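Local coordinates for protein threonine phosphate decarboxylase-like enzyme (Sulfurospirillum multivorans, PDB 6OUX) that decarboxylates L-serine O-phosphate to ethanolamine O-phosphate with the help of pyridoxal phosphate, supplying a linker precursor for norcobamide biosynthesis, at residues I63-E66 against L67-N71; E110-Q113 against M114-Q118; F214-E217 against D218-L221; L331-P334 against S335-A339; I361-E364 against G365-R369. All blocks are in the same frame, centred on the assembly; numbering follows the deposited sequence.

Contact 1 of 5, residues I63-E66 against L67-N71; sequences IDRE and LIQTN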
loop_
_atom_site.group_PDB
_atom_site.type_symbol
_atom_site.label_atom_id
_atom_site.label_comp_id
_atom_site.label_asym_id
_atom_site.label_seq_id
_atom_site.Cartn_x
_atom_site.Cartn_y
_atom_site.Cartn_z
ATOM N N ILE A 63 3.504 18.850 -8.243
ATOM C CA ILE A 63 2.431 18.064 -8.814
ATOM C C ILE A 63 1.569 18.933 -9.787
ATOM O O ILE A 63 1.304 18.531 -10.902
ATOM C CB ILE A 63 1.611 17.402 -7.730
ATOM C CG1 ILE A 63 2.471 16.369 -7.016
ATOM C CG2 ILE A 63 0.375 16.746 -8.333
ATOM C CD1 ILE A 63 1.792 15.716 -5.823
ATOM N N ASP A 64 1.156 20.102 -9.327
ATOM C CA ASP A 64 0.343 20.971 -10.107
ATOM C C ASP A 64 1.045 21.301 -11.393
ATOM O O ASP A 64 0.432 21.199 -12.461
ATOM C CB ASP A 64 0.048 22.248 -9.334
ATOM C CG ASP A 64 -0.908 23.184 -10.051
ATOM O OD1 ASP A 64 -1.664 22.740 -10.904
ATOM O OD2 ASP A 64 -0.894 24.401 -9.749
ATOM N N ARG A 65 2.312 21.710 -11.285
ATOM C CA ARG A 65 3.062 22.206 -12.430
ATOM C C ARG A 65 3.447 21.078 -13.372
ATOM O O ARG A 65 3.371 21.242 -14.586
ATOM C CB ARG A 65 4.293 23.060 -12.036
ATOM C CG ARG A 65 3.966 24.431 -11.369
ATOM C CD ARG A 65 5.094 25.066 -10.447
ATOM N NE ARG A 65 6.259 24.565 -11.051
ATOM C CZ ARG A 65 7.199 23.769 -10.606
ATOM N NH1 ARG A 65 7.985 23.389 -11.542
ATOM N NH2 ARG A 65 7.474 23.476 -9.344
ATOM N N GLU A 66 3.844 19.954 -12.830
ATOM C CA GLU A 66 4.401 18.870 -13.640
ATOM C C GLU A 66 3.399 17.769 -14.047
ATOM O O GLU A 66 3.643 17.044 -15.025
ATOM C CB GLU A 66 5.602 18.202 -12.966
ATOM C CG GLU A 66 6.764 19.141 -12.665
ATOM C CD GLU A 66 8.010 18.416 -12.146
ATOM O OE1 GLU A 66 7.917 17.244 -11.778
ATOM O OE2 GLU A 66 9.095 19.039 -12.050
ATOM N N LEU A 67 2.313 17.632 -13.299
ATOM C CA LEU A 67 1.357 16.550 -13.602
ATOM C C LEU A 67 0.024 17.036 -14.026
ATOM O O LEU A 67 -0.576 16.474 -14.938
ATOM C CB LEU A 67 1.160 15.617 -12.387
ATOM C CG LEU A 67 2.392 14.806 -11.984
ATOM C CD1 LEU A 67 2.008 13.864 -10.868
ATOM C CD2 LEU A 67 3.050 14.009 -13.084
ATOM N N ILE A 68 -0.473 18.065 -13.363
ATOM C CA ILE A 68 -1.829 18.470 -13.574
ATOM C C ILE A 68 -1.924 19.337 -14.798
ATOM O O ILE A 68 -2.673 18.998 -15.701
ATOM C CB ILE A 68 -2.408 19.189 -12.372
ATOM C CG1 ILE A 68 -2.385 18.277 -11.130
ATOM C CG2 ILE A 68 -3.796 19.669 -12.667
ATOM C CD1 ILE A 68 -3.085 16.951 -11.235
ATOM N N GLN A 69 -1.169 20.435 -14.834
ATOM C CA GLN A 69 -1.259 21.390 -15.966
ATOM C C GLN A 69 -0.716 20.837 -17.276
ATOM O O GLN A 69 -1.049 21.318 -18.333
ATOM C CB GLN A 69 -0.487 22.669 -15.644
ATOM C CG GLN A 69 -1.112 23.474 -14.573
ATOM C CD GLN A 69 -0.462 24.836 -14.438
ATOM O OE1 GLN A 69 0.787 24.949 -14.503
ATOM N NE2 GLN A 69 -1.306 25.885 -14.237
ATOM N N THR A 70 0.139 19.840 -17.222
ATOM C CA THR A 70 0.643 19.220 -18.424
ATOM C C THR A 70 -0.173 17.984 -18.874
ATOM O O THR A 70 0.163 17.384 -19.856
ATOM C CB THR A 70 2.001 18.663 -18.130
ATOM O OG1 THR A 70 1.831 17.622 -17.125
ATOM C CG2 THR A 70 2.919 19.756 -17.570
ATOM N N ASN A 71 -1.134 17.518 -18.080
ATOM C CA ASN A 71 -1.780 16.219 -18.355
ATOM C C ASN A 71 -0.876 14.943 -18.187
ATOM O O ASN A 71 -1.300 13.825 -18.531
ATOM C CB ASN A 71 -2.515 16.256 -19.743
ATOM C CG ASN A 71 -3.734 17.221 -19.753
ATOM O OD1 ASN A 71 -4.029 17.884 -20.756
ATOM N ND2 ASN A 71 -4.422 17.316 -18.640
#

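Contact 2 of 5, residues E110-Q113 against M114-Q118; sequences EIIQ and MLLQQ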
loop_
_atom_site.group_PDB
_atom_site.type_symbol
_atom_site.label_atom_id
_atom_site.label_comp_id
_atom_site.label_asym_id
_atom_site.label_seq_id
_atom_site.Cartn_x
_atom_site.Cartn_y
_atom_site.Cartn_z
ATOM N N GLU A 110 4.697 0.225 9.296
ATOM C CA GLU A 110 4.417 -0.982 8.514
ATOM C C GLU A 110 5.687 -1.835 8.296
ATOM O O GLU A 110 5.620 -3.083 8.391
ATOM C CB GLU A 110 3.751 -0.707 7.165
ATOM C CG GLU A 110 2.402 0.042 7.169
ATOM C CD GLU A 110 2.466 1.517 7.624
ATOM O OE1 GLU A 110 3.530 2.144 7.666
ATOM O OE2 GLU A 110 1.408 2.102 7.963
ATOM N N ILE A 111 6.817 -1.189 8.003
ATOM C CA ILE A 111 8.057 -1.921 7.841
ATOM C C ILE A 111 8.484 -2.571 9.160
ATOM O O ILE A 111 8.892 -3.727 9.158
ATOM C CB ILE A 111 9.147 -1.056 7.217
ATOM C CG1 ILE A 111 8.744 -0.752 5.751
ATOM C CG2 ILE A 111 10.506 -1.773 7.277
ATOM C CD1 ILE A 111 9.611 0.410 5.177
ATOM N N ILE A 112 8.368 -1.858 10.289
ATOM C CA ILE A 112 8.769 -2.427 11.575
ATOM C C ILE A 112 7.875 -3.588 12.001
ATOM O O ILE A 112 8.340 -4.561 12.546
ATOM C CB ILE A 112 8.850 -1.339 12.665
ATOM C CG1 ILE A 112 9.978 -0.353 12.345
ATOM C CG2 ILE A 112 9.094 -1.950 14.053
ATOM C CD1 ILE A 112 10.014 0.863 13.257
ATOM N N GLN A 113 6.599 -3.508 11.682
ATOM C CA GLN A 113 5.691 -4.603 11.923
ATOM C C GLN A 113 6.055 -5.835 11.126
ATOM O O GLN A 113 5.996 -6.932 11.716
ATOM C CB GLN A 113 4.231 -4.139 11.721
ATOM C CG GLN A 113 3.890 -3.120 12.822
ATOM C CD GLN A 113 2.603 -2.299 12.661
ATOM O OE1 GLN A 113 2.146 -1.651 13.636
ATOM N NE2 GLN A 113 2.022 -2.303 11.465
ATOM N N MET A 114 6.412 -5.689 9.849
ATOM C CA MET A 114 6.989 -6.804 9.016
ATOM C C MET A 114 8.259 -7.389 9.629
ATOM O O MET A 114 8.365 -8.597 9.783
ATOM C CB MET A 114 7.198 -6.365 7.571
ATOM C CG MET A 114 8.002 -7.301 6.632
ATOM S SD MET A 114 8.556 -6.545 5.066
ATOM C CE MET A 114 10.059 -5.778 5.680
ATOM N N LEU A 115 9.187 -6.531 10.082
ATOM C CA LEU A 115 10.371 -6.994 10.774
ATOM C C LEU A 115 10.089 -7.807 12.043
ATOM O O LEU A 115 10.696 -8.853 12.276
ATOM C CB LEU A 115 11.289 -5.798 11.106
ATOM C CG LEU A 115 11.909 -5.089 9.892
ATOM C CD1 LEU A 115 12.654 -3.841 10.337
ATOM C CD2 LEU A 115 12.836 -6.039 9.150
ATOM N N LEU A 116 9.174 -7.323 12.863
ATOM C CA LEU A 116 8.943 -7.942 14.150
ATOM C C LEU A 116 8.136 -9.239 14.033
ATOM O O LEU A 116 8.172 -10.067 14.961
ATOM C CB LEU A 116 8.260 -6.955 15.089
ATOM C CG LEU A 116 9.063 -5.736 15.551
ATOM C CD1 LEU A 116 8.226 -4.939 16.546
ATOM C CD2 LEU A 116 10.389 -6.017 16.206
ATOM N N GLN A 117 7.435 -9.438 12.925
ATOM C CA GLN A 117 6.690 -10.672 12.698
ATOM C C GLN A 117 7.573 -11.867 12.253
ATOM O O GLN A 117 7.096 -12.975 12.051
ATOM C CB GLN A 117 5.654 -10.464 11.583
ATOM C CG GLN A 117 4.398 -9.730 11.968
ATOM C CD GLN A 117 3.535 -9.408 10.725
ATOM O OE1 GLN A 117 4.050 -9.131 9.638
ATOM N NE2 GLN A 117 2.221 -9.467 10.889
ATOM N N GLN A 118 8.834 -11.642 12.007
ATOM C CA GLN A 118 9.646 -12.711 11.446
ATOM C C GLN A 118 9.899 -13.704 12.579
ATOM O O GLN A 118 9.897 -13.327 13.773
ATOM C CB GLN A 118 10.953 -12.160 10.850
ATOM C CG GLN A 118 10.767 -11.022 9.836
ATOM C CD GLN A 118 9.995 -11.427 8.571
ATOM O OE1 GLN A 118 8.776 -11.113 8.373
ATOM N NE2 GLN A 118 10.699 -12.107 7.697
#

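Contact 3 of 5, residues F214-E217 against D218-L221; sequences FAYE and DEAL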
loop_
_atom_site.group_PDB
_atom_site.type_symbol
_atom_site.label_atom_id
_atom_site.label_comp_id
_atom_site.label_asym_id
_atom_site.label_seq_id
_atom_site.Cartn_x
_atom_site.Cartn_y
_atom_site.Cartn_z
ATOM N N PHE A 214 13.875 17.008 11.367
ATOM C CA PHE A 214 13.495 18.112 12.253
ATOM C C PHE A 214 14.475 18.386 13.349
ATOM O O PHE A 214 14.358 19.421 13.979
ATOM C CB PHE A 214 12.072 17.902 12.803
ATOM C CG PHE A 214 11.100 17.560 11.719
ATOM C CD1 PHE A 214 10.856 18.479 10.698
ATOM C CD2 PHE A 214 10.546 16.316 11.624
ATOM C CE1 PHE A 214 10.022 18.148 9.652
ATOM C CE2 PHE A 214 9.687 15.983 10.575
ATOM C CZ PHE A 214 9.454 16.894 9.582
ATOM N N ALA A 215 15.496 17.552 13.505
ATOM C CA ALA A 215 16.492 17.740 14.578
ATOM C C ALA A 215 17.724 18.488 14.044
ATOM O O ALA A 215 17.980 18.603 12.809
ATOM C CB ALA A 215 16.909 16.392 15.177
ATOM N N TYR A 216 18.500 19.008 14.973
ATOM C CA TYR A 216 19.713 19.690 14.548
ATOM C C TYR A 216 20.749 19.579 15.642
ATOM O O TYR A 216 20.385 19.539 16.798
ATOM C CB TYR A 216 19.422 21.166 14.150
ATOM C CG TYR A 216 18.805 22.002 15.226
ATOM C CD1 TYR A 216 17.429 22.011 15.404
ATOM C CD2 TYR A 216 19.583 22.725 16.125
ATOM C CE1 TYR A 216 16.840 22.710 16.415
ATOM C CE2 TYR A 216 18.987 23.474 17.151
ATOM C CZ TYR A 216 17.614 23.451 17.287
ATOM O OH TYR A 216 16.994 24.146 18.269
ATOM N N GLU A 217 21.996 19.466 15.224
ATOM C CA GLU A 217 23.145 19.438 16.120
ATOM C C GLU A 217 24.038 20.686 16.008
ATOM O O GLU A 217 24.927 20.814 16.817
ATOM C CB GLU A 217 23.956 18.138 15.917
ATOM C CG GLU A 217 23.207 16.930 16.505
ATOM C CD GLU A 217 24.001 15.625 16.457
ATOM O OE1 GLU A 217 25.278 15.710 16.486
ATOM O OE2 GLU A 217 23.358 14.534 16.367
ATOM N N ASP A 218 23.789 21.566 15.029
ATOM C CA ASP A 218 24.565 22.793 14.780
ATOM C C ASP A 218 23.605 23.904 14.393
ATOM O O ASP A 218 22.455 23.646 13.955
ATOM C CB ASP A 218 25.642 22.609 13.702
ATOM C CG ASP A 218 25.093 22.223 12.332
ATOM O OD1 ASP A 218 23.878 21.951 12.161
ATOM O OD2 ASP A 218 25.884 22.233 11.366
ATOM N N GLU A 219 24.040 25.147 14.563
ATOM C CA GLU A 219 23.170 26.291 14.250
ATOM C C GLU A 219 22.872 26.454 12.764
ATOM O O GLU A 219 21.841 26.998 12.391
ATOM C CB GLU A 219 23.771 27.587 14.800
ATOM C CG GLU A 219 23.503 27.777 16.275
ATOM C CD GLU A 219 22.056 28.173 16.545
ATOM O OE1 GLU A 219 21.225 27.287 16.885
ATOM O OE2 GLU A 219 21.748 29.383 16.406
ATOM N N ALA A 220 23.747 25.975 11.913
ATOM C CA ALA A 220 23.528 26.027 10.479
ATOM C C ALA A 220 22.390 25.084 10.068
ATOM O O ALA A 220 22.015 25.104 8.957
ATOM C CB ALA A 220 24.800 25.601 9.759
ATOM N N LEU A 221 21.883 24.236 10.976
ATOM C CA LEU A 221 20.845 23.276 10.636
ATOM C C LEU A 221 21.268 22.331 9.512
ATOM O O LEU A 221 20.550 22.072 8.574
ATOM C CB LEU A 221 19.525 23.971 10.346
ATOM C CG LEU A 221 19.036 25.015 11.369
ATOM C CD1 LEU A 221 17.742 25.609 10.880
ATOM C CD2 LEU A 221 18.871 24.545 12.821
HETATM O O HOH W 1 22.776 19.477 12.406
#

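Contact 4 of 5, residues L331-P334 against S335-A339; sequences LKLP and SRIKA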
loop_
_atom_site.group_PDB
_atom_site.type_symbol
_atom_site.label_atom_id
_atom_site.label_comp_id
_atom_site.label_asym_id
_atom_site.label_seq_id
_atom_site.Cartn_x
_atom_site.Cartn_y
_atom_site.Cartn_z
ATOM N N LEU A 331 2.723 18.609 25.604
ATOM C CA LEU A 331 2.442 19.574 26.667
ATOM C C LEU A 331 1.779 18.868 27.853
ATOM O O LEU A 331 0.843 18.157 27.634
ATOM C CB LEU A 331 1.448 20.600 26.132
ATOM C CG LEU A 331 2.020 21.901 25.620
ATOM C CD1 LEU A 331 2.917 21.636 24.455
ATOM C CD2 LEU A 331 0.948 22.845 25.193
ATOM N N LYS A 332 2.253 19.092 29.081
ATOM C CA LYS A 332 1.548 18.631 30.268
ATOM C C LYS A 332 0.696 19.758 30.839
ATOM O O LYS A 332 1.194 20.864 31.120
ATOM C CB LYS A 332 2.539 18.154 31.322
ATOM C CG LYS A 332 1.884 17.735 32.606
ATOM C CD LYS A 332 2.580 16.570 33.234
ATOM C CE LYS A 332 2.448 16.616 34.719
ATOM N NZ LYS A 332 3.650 17.406 35.097
ATOM N N LEU A 333 -0.579 19.477 30.969
ATOM C CA LEU A 333 -1.558 20.450 31.408
ATOM C C LEU A 333 -1.502 20.564 32.925
ATOM O O LEU A 333 -0.990 19.668 33.641
ATOM C CB LEU A 333 -2.957 20.054 30.943
ATOM C CG LEU A 333 -3.075 19.878 29.439
ATOM C CD1 LEU A 333 -4.402 19.271 29.088
ATOM C CD2 LEU A 333 -2.934 21.205 28.691
ATOM N N PRO A 334 -2.003 21.705 33.431
ATOM C CA PRO A 334 -1.909 21.940 34.856
ATOM C C PRO A 334 -2.687 20.924 35.593
ATOM O O PRO A 334 -3.549 20.247 35.027
ATOM C CB PRO A 334 -2.562 23.319 35.043
ATOM C CG PRO A 334 -2.500 23.924 33.730
ATOM C CD PRO A 334 -2.765 22.774 32.781
ATOM N N SER A 335 -2.401 20.809 36.868
ATOM C CA SER A 335 -3.161 19.866 37.650
ATOM C C SER A 335 -4.582 20.415 37.782
ATOM O O SER A 335 -4.850 21.645 37.703
ATOM C CB SER A 335 -2.522 19.569 38.989
ATOM O OG SER A 335 -2.689 18.190 39.244
ATOM N N ARG A 336 -5.485 19.462 37.875
ATOM C CA ARG A 336 -6.900 19.698 37.853
ATOM C C ARG A 336 -7.450 20.017 36.480
ATOM O O ARG A 336 -8.633 20.266 36.369
ATOM C CB ARG A 336 -7.330 20.732 38.922
ATOM C CG ARG A 336 -6.709 20.440 40.296
ATOM C CD ARG A 336 -7.426 21.051 41.502
ATOM N NE ARG A 336 -8.382 22.090 41.138
ATOM C CZ ARG A 336 -9.707 22.022 41.312
ATOM N NH1 ARG A 336 -10.263 20.974 41.911
ATOM N NH2 ARG A 336 -10.493 23.039 40.930
ATOM N N ILE A 337 -6.646 19.979 35.420
ATOM C CA ILE A 337 -7.200 20.233 34.073
ATOM C C ILE A 337 -7.071 18.939 33.294
ATOM O O ILE A 337 -5.975 18.404 33.239
ATOM C CB ILE A 337 -6.403 21.346 33.330
ATOM C CG1 ILE A 337 -6.387 22.669 34.115
ATOM C CG2 ILE A 337 -6.932 21.597 31.946
ATOM C CD1 ILE A 337 -7.754 23.297 34.333
ATOM N N LYS A 338 -8.161 18.431 32.717
ATOM C CA LYS A 338 -8.125 17.218 31.915
ATOM C C LYS A 338 -7.771 17.577 30.479
ATOM O O LYS A 338 -8.163 18.624 30.001
ATOM C CB LYS A 338 -9.500 16.522 31.849
ATOM C CG LYS A 338 -10.006 15.866 33.131
ATOM C CD LYS A 338 -9.151 14.717 33.590
ATOM C CE LYS A 338 -9.705 14.224 34.920
ATOM N NZ LYS A 338 -9.181 12.918 35.329
ATOM N N ALA A 339 -7.041 16.704 29.798
ATOM C CA ALA A 339 -6.810 16.856 28.357
ATOM C C ALA A 339 -8.147 17.001 27.618
ATOM O O ALA A 339 -8.246 17.801 26.685
ATOM C CB ALA A 339 -6.017 15.689 27.798
HETATM O O HOH W 2 -4.001 17.557 34.748
#

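Contact 5 of 5, residues I361-E364 against G365-R369; sequences IGVE and GECIR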
loop_
_atom_site.group_PDB
_atom_site.type_symbol
_atom_site.label_atom_id
_atom_site.label_comp_id
_atom_site.label_asym_id
_atom_site.label_seq_id
_atom_site.Cartn_x
_atom_site.Cartn_y
_atom_site.Cartn_z
ATOM N N ILE A 361 0.414 4.523 27.027
ATOM C CA ILE A 361 0.863 4.042 28.343
ATOM C C ILE A 361 2.246 4.563 28.585
ATOM O O ILE A 361 3.059 4.619 27.687
ATOM C CB ILE A 361 0.773 2.500 28.517
ATOM C CG1 ILE A 361 -0.687 2.009 28.358
ATOM C CG2 ILE A 361 1.328 2.059 29.888
ATOM C CD1 ILE A 361 -1.766 2.824 29.089
ATOM N N GLY A 362 2.479 5.036 29.793
ATOM C CA GLY A 362 3.761 5.587 30.151
ATOM C C GLY A 362 3.825 7.080 30.145
ATOM O O GLY A 362 4.807 7.683 30.671
ATOM N N VAL A 363 2.803 7.712 29.584
ATOM C CA VAL A 363 2.713 9.181 29.619
ATOM C C VAL A 363 1.988 9.625 30.912
ATOM O O VAL A 363 0.807 9.432 31.058
ATOM C CB VAL A 363 2.029 9.778 28.379
ATOM C CG1 VAL A 363 2.024 11.303 28.480
ATOM C CG2 VAL A 363 2.756 9.336 27.099
ATOM N N GLU A 364 2.728 10.234 31.825
ATOM C CA GLU A 364 2.214 10.679 33.095
ATOM C C GLU A 364 1.359 11.931 32.942
ATOM O O GLU A 364 1.595 12.799 32.035
ATOM C CB GLU A 364 3.357 11.017 34.054
ATOM C CG GLU A 364 4.206 9.831 34.483
ATOM C CD GLU A 364 5.047 10.123 35.737
ATOM O OE1 GLU A 364 4.865 11.150 36.395
ATOM O OE2 GLU A 364 5.906 9.298 36.087
ATOM N N GLY A 365 0.363 12.003 33.822
ATOM C CA GLY A 365 -0.526 13.115 33.895
ATOM C C GLY A 365 -1.327 13.293 32.648
ATOM O O GLY A 365 -1.547 12.350 31.911
ATOM N N GLU A 366 -1.813 14.518 32.455
ATOM C CA GLU A 366 -2.783 14.808 31.401
ATOM C C GLU A 366 -2.060 15.627 30.313
ATOM O O GLU A 366 -1.751 16.777 30.546
ATOM C CB GLU A 366 -3.959 15.639 31.988
ATOM C CG GLU A 366 -4.926 14.843 32.876
ATOM C CD GLU A 366 -5.748 13.864 32.070
ATOM O OE1 GLU A 366 -6.224 14.188 30.927
ATOM O OE2 GLU A 366 -5.909 12.727 32.539
ATOM N N CYS A 367 -1.785 15.028 29.154
ATOM C CA CYS A 367 -0.924 15.616 28.124
ATOM C C CYS A 367 -1.639 15.645 26.809
ATOM O O CYS A 367 -2.580 14.834 26.541
ATOM C CB CYS A 367 0.416 14.848 27.984
ATOM S SG CYS A 367 1.502 15.049 29.417
ATOM N N ILE A 368 -1.186 16.589 25.972
ATOM C CA ILE A 368 -1.599 16.652 24.590
ATOM C C ILE A 368 -0.354 16.729 23.688
ATOM O O ILE A 368 0.655 17.336 24.060
ATOM C CB ILE A 368 -2.522 17.841 24.299
ATOM C CG1 ILE A 368 -1.932 19.192 24.740
ATOM C CG2 ILE A 368 -3.853 17.644 24.979
ATOM C CD1 ILE A 368 -2.760 20.365 24.229
ATOM N N ARG A 369 -0.463 16.149 22.516
ATOM C CA ARG A 369 0.581 16.260 21.478
ATOM C C ARG A 369 0.085 17.171 20.391
ATOM O O ARG A 369 -0.976 16.914 19.803
ATOM C CB ARG A 369 0.909 14.915 20.857
ATOM C CG ARG A 369 2.238 14.942 20.064
ATOM C CD ARG A 369 2.345 13.750 19.166
ATOM N NE ARG A 369 1.311 13.695 18.147
ATOM C CZ ARG A 369 1.174 12.681 17.292
ATOM N NH1 ARG A 369 2.010 11.675 17.345
ATOM N NH2 ARG A 369 0.230 12.679 16.379
#

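Contact 1 of 5, residues I63-E66 against L67-N71
Thr70 folds its hydroxyl back onto Glu66, in the helix the chain has just left: OG1 donates to Glu66 O at 2.8 Å. The torsion behind this is chi1 64°, which sets OG1 between the backbone N and the carbonyl carbon and lays the methyl CG2 against Arg65 O. The hydroxyl comes from above the Glu66 carbonyl, 61° out of its plane, so no lone pair is used squarely. The same OG1 also bonds to the backbone N of Ala72.

One turn earlier the pairing widens. Ile63 O takes two N-H groups, Leu67 N at 2.8 Å and Ile68 N at 3.1 Å. Asp64 O then receives Gln69 N, five residues on, at 3.0 Å and almost straight, with only a weak bond from Ile68 N beside it. With CG anti to its backbone N (chi1 -175°), the Asp64 carboxylate swings over Ile68 and Gln69, and OD1 rests 3.8 Å from Gln69 CG.

On the apolar flank Ile63 CG2 meets Leu67 CD1 and Ile68 CG1. Tyr281 of helix 277-286 and Tyr73 of the second subunit both pack on this flank.

Bonds reaching five residues instead of four mark a pi-type turn. It lies in the last turns of helix 53-68, ahead of a type I beta turn where Asn71 takes positive phi.

Contact 2 of 5, residues E110-Q113 against M114-Q118
Ile112 and Leu116 lie side by side and point the same way, one helical turn apart. The touching atoms are the branch methyl CG2 of Ile112 and CD1 of Leu116, 4.0 Å apart. The isoleucine offers that methyl because CG2 is the branch anti to the backbone N, beside the carbonyl carbon, while CG1 stands next to the N. Leu116 CG also comes within 3.3 Å of Ile112 O, and Tyr134 touches both side chains. An alanine in place of Leu116 would remove both methyls and is likely to leave Ile112 CG2 facing a gap and Tyr134 without part of its packing.

Ile111 works in a similar way on an adjoining flank of the helix. Its CG2 touches both Leu115 CD1 and Met114 CE, each at 4.3 Å, so these are loose apolar touches. Met114 starts with CG anti to the backbone N (chi1 170°), and a bend at chi3 brings its methyl back to Ile111.

Under the side chains the backbone is regular. Met114 N, Leu115 N and Leu116 N bond to the carbonyl O atoms of Glu110, Ile111 and Ile112, and the bond from Gln117 N to Gln113 O is more bent, at 135°.

In the fold, helix 108-116 rests Ile112 and Leu115 on Ile206 of strand 204-208. Ile111 and Met114 pack on Phe103 of strand 102-105, and Met114 also meets Leu266 of helix 260-266.

Contact 3 of 5, residues F214-E217 against D218-L221
Tyr216 and Leu221 pack across a type I beta turn, Asp218 to Leu221, in the long loop between strand 204-208 and helix 227-232. The two side chains lie side by side, pointing the same way. Leu221 puts CD2 over one face of the tyrosine ring, 4.0 Å from its centroid and 28° off the ring normal, a CH-pi contact. The methyl is shifted toward the root of the ring, with CG the nearest ring atom at 3.5 Å. Tyr216 reaches this place with CG between its backbone N and carbonyl carbon (chi1 58°), the crowded position for a tyrosine. Leu221 itself has positive phi, and its N closes the turn by bonding to Asp218 O at 3.1 Å.

A serine in place of Tyr216 would take away the ring, which is likely to leave Leu221 CD2 without its flat partner and open a gap beside Leu221.

The polar groups at the head of the turn are tied by a water. It accepts from Glu217 N at 2.9 Å and donates to Asp218 OD1 at 2.7 Å, linking the backbone before the turn to the first side chain in it. The other oxygen, Asp218 OD2, is hydrogen-bonded to Thr222 OG1, while Glu217 sends its carboxylate away to Tyr186 OH and Leu189 N.

Helix 289-314 runs alongside: Tyr216 touches its Ile303 and Cys307, Leu221 packs on Lys300 and Lys304, and Arg299 donates to Leu221 O.

Contact 4 of 5, residues L331-P334 against S335-A339
Pro334 and Ser335 begin the reversal that leads from strand 328-332 into helix 339-350, a type II beta turn from Pro334 to Ile337. Ser335 holds the second position of the turn. Arg336 takes the third position with phi 75°, the positive value that a type II turn needs there. Its guanidinium group makes a long, weak ion pair with Asp4.

Ile337 closes the turn. Its N donates to Pro334 O at 3.1 Å, from above the carbonyl plane and 41° out of it. The same carbonyl has a second partner: a water donates to Pro334 O at 2.7 Å and to Ile337 O at 2.6 Å, bridging the two ends of the turn. Ile337 also has CG1 anti to its carbonyl carbon, beside the backbone N, which lays that branch against the CD-CG side of the proline ring, 3.9 Å from Pro334 CD. The two side chains meet aslant, and Val342 of the following helix touches Ile337 as well.

Lys338 is the N-cap residue; its side chain touches Glu366, and its carbonyl O lies near Leu333 CD1. Ala339 starts the helix proper, and its N bonds to Glu366 OE1, so the same glutamate meets both residues at the start of the helix. Here the packing against Leu333 is close. Leu333 brings CD1 to 3.5 Å from Ala339 CA, tighter than usual carbon contact, while the Ala339 methyl CB stands 4.1 Å from that same CD1.

Contact 5 of 5, residues I361-E364 against G365-R369
Val363 turns CG1 anti to its backbone N (chi1 -178°), and Cys367 sets SG anti to its carbonyl carbon (chi1 -69°); together these torsions bring the methyl and the sulfur into contact inside a loop that leads into strand 367-371. The strand lies between 352-356 and 328-332 in the smaller mixed sheet, with antiparallel neighbours on both sides. Val363 CG1 is 3.9 Å from Cys367 SG and just as near Cys367 CB, so the valine rests along the whole short side chain. Glu364 O also approaches Cys367 SG, at 3.5 Å. The buried sulfur thus meets both a methyl and a backbone carbonyl of the loop, with Lys332 and Met357 also touching the cysteine.

The chain bends at Gly365, where phi is 63°. A side chain there would run into the Glu364 carbonyl carbon, which, with the positive phi, favours glycine here. Just before the bend, Glu364 N is hydrogen-bonded to Tyr155 OH. Val363 is further packed by Pro129 and Met330, which join the loop to the body of the protein.

The strand that follows delivers Arg369, which probably binds O-phospho-L-serine, as do Asn181 and Arg355. Val363 lies close to that pocket, its side chain about 8 Å from that of Asn181. The guanidinium group of Arg369 is fixed on several fronts: Phe131 makes a cation-pi contact with it, NH1 donates to Asn181 O, and NH2 donates to Cys48 O.

Overall arrangement
All five contacts are local, each closed within a single continuous run, so they follow one another in series and none nest or cross. Contact 1 comes first, near the end of helix 53-68 and beside the second subunit. Contact 2 fastens the end of helix 108-116 over the seven-stranded sheet, and contact 3 turns the loop after strand 204-208 of that sheet against helix 289-314. Contacts 4 and 5 belong to the smaller sheet, on neighbouring strands 328-332 and 367-371; their centres are about 9 Å apart, and Leu331 N bonds to Ile368 O between them. Contact 1 lies on the other side of the chain's centre from this pair.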